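Local coordinates for cupin 2 conserved barrel domain protein (Planctomyces limnophilus, PDB 4H7L) that is of unknown function but binds a copper(II) ion in its beta-barrel, as expected of a metal-binding member of the cupin family, at residues E68-L73 against H104-E109. Sequence-based numbering, arbitrary orientation.
Sequences EIYVVL and HRIVGE. With CU (copper (II) ion), chain D.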
loop_
_atom_site.group_PDB
_atom_site.type_symbol
_atom_site.label_atom_id
_atom_site.label_comp_id
_atom_site.label_asym_id
_atom_site.label_seq_id
_atom_site.Cartn_x
_atom_site.Cartn_y
_atom_site.Cartn_z
ATOM N N GLU B 68 -10.488 1.137 0.891
ATOM C CA GLU B 68 -9.319 0.389 1.322
ATOM C C GLU B 68 -8.721 -0.380 0.153
ATOM O O GLU B 68 -9.430 -0.784 -0.764
ATOM C CB GLU B 68 -9.697 -0.571 2.455
ATOM C CG GLU B 68 -10.189 0.128 3.717
ATOM C CD GLU B 68 -10.418 -0.831 4.880
ATOM O OE1 GLU B 68 -9.952 -0.519 5.997
ATOM O OE2 GLU B 68 -11.069 -1.886 4.688
ATOM N N ILE B 69 -7.407 -0.554 0.180
ATOM C CA ILE B 69 -6.738 -1.412 -0.783
ATOM C C ILE B 69 -5.856 -2.398 -0.043
ATOM O O ILE B 69 -4.842 -2.018 0.538
ATOM C CB ILE B 69 -5.867 -0.622 -1.771
ATOM C CG1 ILE B 69 -6.719 0.372 -2.559
ATOM C CG2 ILE B 69 -5.155 -1.582 -2.720
ATOM C CD1 ILE B 69 -5.913 1.229 -3.512
ATOM N N TYR B 70 -6.253 -3.665 -0.060
ATOM C CA TYR B 70 -5.469 -4.717 0.568
ATOM C C TYR B 70 -4.426 -5.225 -0.416
ATOM O O TYR B 70 -4.715 -5.413 -1.594
ATOM C CB TYR B 70 -6.364 -5.886 0.986
ATOM C CG TYR B 70 -7.372 -5.589 2.080
ATOM C CD1 TYR B 70 -7.503 -4.319 2.623
ATOM C CD2 TYR B 70 -8.189 -6.597 2.579
ATOM C CE1 TYR B 70 -8.426 -4.061 3.624
ATOM C CE2 TYR B 70 -9.110 -6.349 3.580
ATOM C CZ TYR B 70 -9.225 -5.080 4.099
ATOM O OH TYR B 70 -10.141 -4.832 5.097
ATOM N N VAL B 71 -3.210 -5.436 0.064
ATOM C CA VAL B 71 -2.192 -6.126 -0.719
ATOM C C VAL B 71 -1.709 -7.342 0.058
ATOM O O VAL B 71 -1.047 -7.201 1.086
ATOM C CB VAL B 71 -0.983 -5.223 -1.012
ATOM C CG1 VAL B 71 0.039 -5.972 -1.853
ATOM C CG2 VAL B 71 -1.420 -3.950 -1.712
ATOM N N VAL B 72 -2.031 -8.534 -0.433
ATOM C CA VAL B 72 -1.664 -9.764 0.265
ATOM C C VAL B 72 -0.166 -10.047 0.173
ATOM O O VAL B 72 0.391 -10.121 -0.919
ATOM C CB VAL B 72 -2.420 -10.978 -0.296
ATOM C CG1 VAL B 72 -1.991 -12.245 0.432
ATOM C CG2 VAL B 72 -3.921 -10.773 -0.178
ATOM N N LEU B 73 0.479 -10.214 1.324
ATOM C CA LEU B 73 1.901 -10.538 1.368
ATOM C C LEU B 73 2.120 -12.035 1.582
ATOM O O LEU B 73 3.031 -12.629 1.003
ATOM C CB LEU B 73 2.603 -9.731 2.463
ATOM C CG LEU B 73 2.542 -8.209 2.292
ATOM C CD1 LEU B 73 3.503 -7.524 3.249
ATOM C CD2 LEU B 73 2.838 -7.796 0.858
ATOM N N HIS B 104 -17.164 -6.504 3.311
ATOM C CA HIS B 104 -15.941 -7.273 3.135
ATOM C C HIS B 104 -15.408 -7.873 4.426
ATOM O O HIS B 104 -15.679 -7.377 5.520
ATOM C CB HIS B 104 -14.849 -6.406 2.489
ATOM C CG HIS B 104 -14.425 -5.235 3.322
ATOM N ND1 HIS B 104 -15.176 -4.084 3.420
ATOM C CD2 HIS B 104 -13.326 -5.032 4.088
ATOM C CE1 HIS B 104 -14.564 -3.225 4.216
ATOM N NE2 HIS B 104 -13.440 -3.776 4.638
ATOM N N ARG B 105 -14.648 -8.955 4.274
ATOM C CA ARG B 105 -13.871 -9.536 5.360
ATOM C C ARG B 105 -12.950 -10.607 4.798
ATOM O O ARG B 105 -13.184 -11.125 3.707
ATOM C CB ARG B 105 -14.770 -10.160 6.418
ATOM C CG ARG B 105 -15.551 -11.352 5.917
ATOM C CD ARG B 105 -15.979 -12.250 7.052
ATOM N NE ARG B 105 -16.866 -13.299 6.569
ATOM C CZ ARG B 105 -17.675 -14.015 7.337
ATOM N NH1 ARG B 105 -17.725 -13.800 8.645
ATOM N NH2 ARG B 105 -18.446 -14.946 6.793
ATOM N N ILE B 106 -11.903 -10.934 5.546
ATOM C CA ILE B 106 -11.001 -12.010 5.164
ATOM C C ILE B 106 -11.303 -13.271 5.971
ATOM O O ILE B 106 -11.726 -13.204 7.124
ATOM C CB ILE B 106 -9.532 -11.592 5.335
ATOM C CG1 ILE B 106 -9.141 -10.644 4.203
ATOM C CG2 ILE B 106 -8.621 -12.811 5.331
ATOM C CD1 ILE B 106 -7.749 -10.074 4.322
ATOM N N VAL B 107 -11.091 -14.420 5.342
ATOM C CA VAL B 107 -11.389 -15.707 5.955
ATOM C C VAL B 107 -10.136 -16.565 5.893
ATOM O O VAL B 107 -9.556 -16.742 4.823
ATOM C CB VAL B 107 -12.544 -16.407 5.218
ATOM C CG1 VAL B 107 -12.784 -17.797 5.781
ATOM C CG2 VAL B 107 -13.808 -15.561 5.308
ATOM N N GLY B 108 -9.716 -17.087 7.041
ATOM C CA GLY B 108 -8.454 -17.798 7.136
ATOM C C GLY B 108 -7.333 -16.827 7.449
ATOM O O GLY B 108 -7.540 -15.614 7.435
ATOM N N GLU B 109 -6.141 -17.347 7.722
ATOM C CA GLU B 109 -5.029 -16.499 8.133
ATOM C C GLU B 109 -4.359 -15.821 6.941
ATOM O O GLU B 109 -4.358 -16.348 5.830
ATOM C CB GLU B 109 -4.006 -17.308 8.924
ATOM C CG GLU B 109 -4.559 -17.883 10.220
ATOM C CD GLU B 109 -3.505 -18.009 11.308
ATOM O OE1 GLU B 109 -2.526 -17.233 11.286
ATOM O OE2 GLU B 109 -3.656 -18.886 12.185
HETATM CU CU CU D . -12.320 -2.724 6.276
#
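The copper site of a cupin barrel joins these two strands, with E68 on strand 67-72 and H104 on strand 104-107 giving two of the four ligands; H61 and H63 complete the set. The strands belong to different sheets; their axes come within 11.1 Å with directions only 15° from parallel, so side chains alone meet across the barrel interior. E68 reaches in on an extended chain and binds copper through OE2 at 2.2 Å, while OE1 turns to N114. From the other wall the H104 imidazole coordinates through NE2, also 2.2 Å from the metal; carboxylate oxygen and imidazole nitrogen both suit the site as lone-pair donors. Copper at NE2 and the V102 carbonyl O at ND1 together fix the ring's rotation. Carboxylate and imidazole planes stand 66° apart. Y70 is a second-shell residue: its OH donates to E68 OE2 over 3.1 Å, coming from above the carboxylate plane, and lies 3.3 Å from H104 CD2 at the imidazole edge. Farther from the metal, I106 offers an apolar branch to the tyrosine ring, and Y70 CD2 lies 3.9 Å from I106 CD1. A phenylalanine in place of Y70 could still pack there but would probably leave E68 OE2 without its hydroxyl donor and the carboxylate less firmly oriented. Three histidines and one glutamate held inside a beta-barrel are the classic metal site of the cupins.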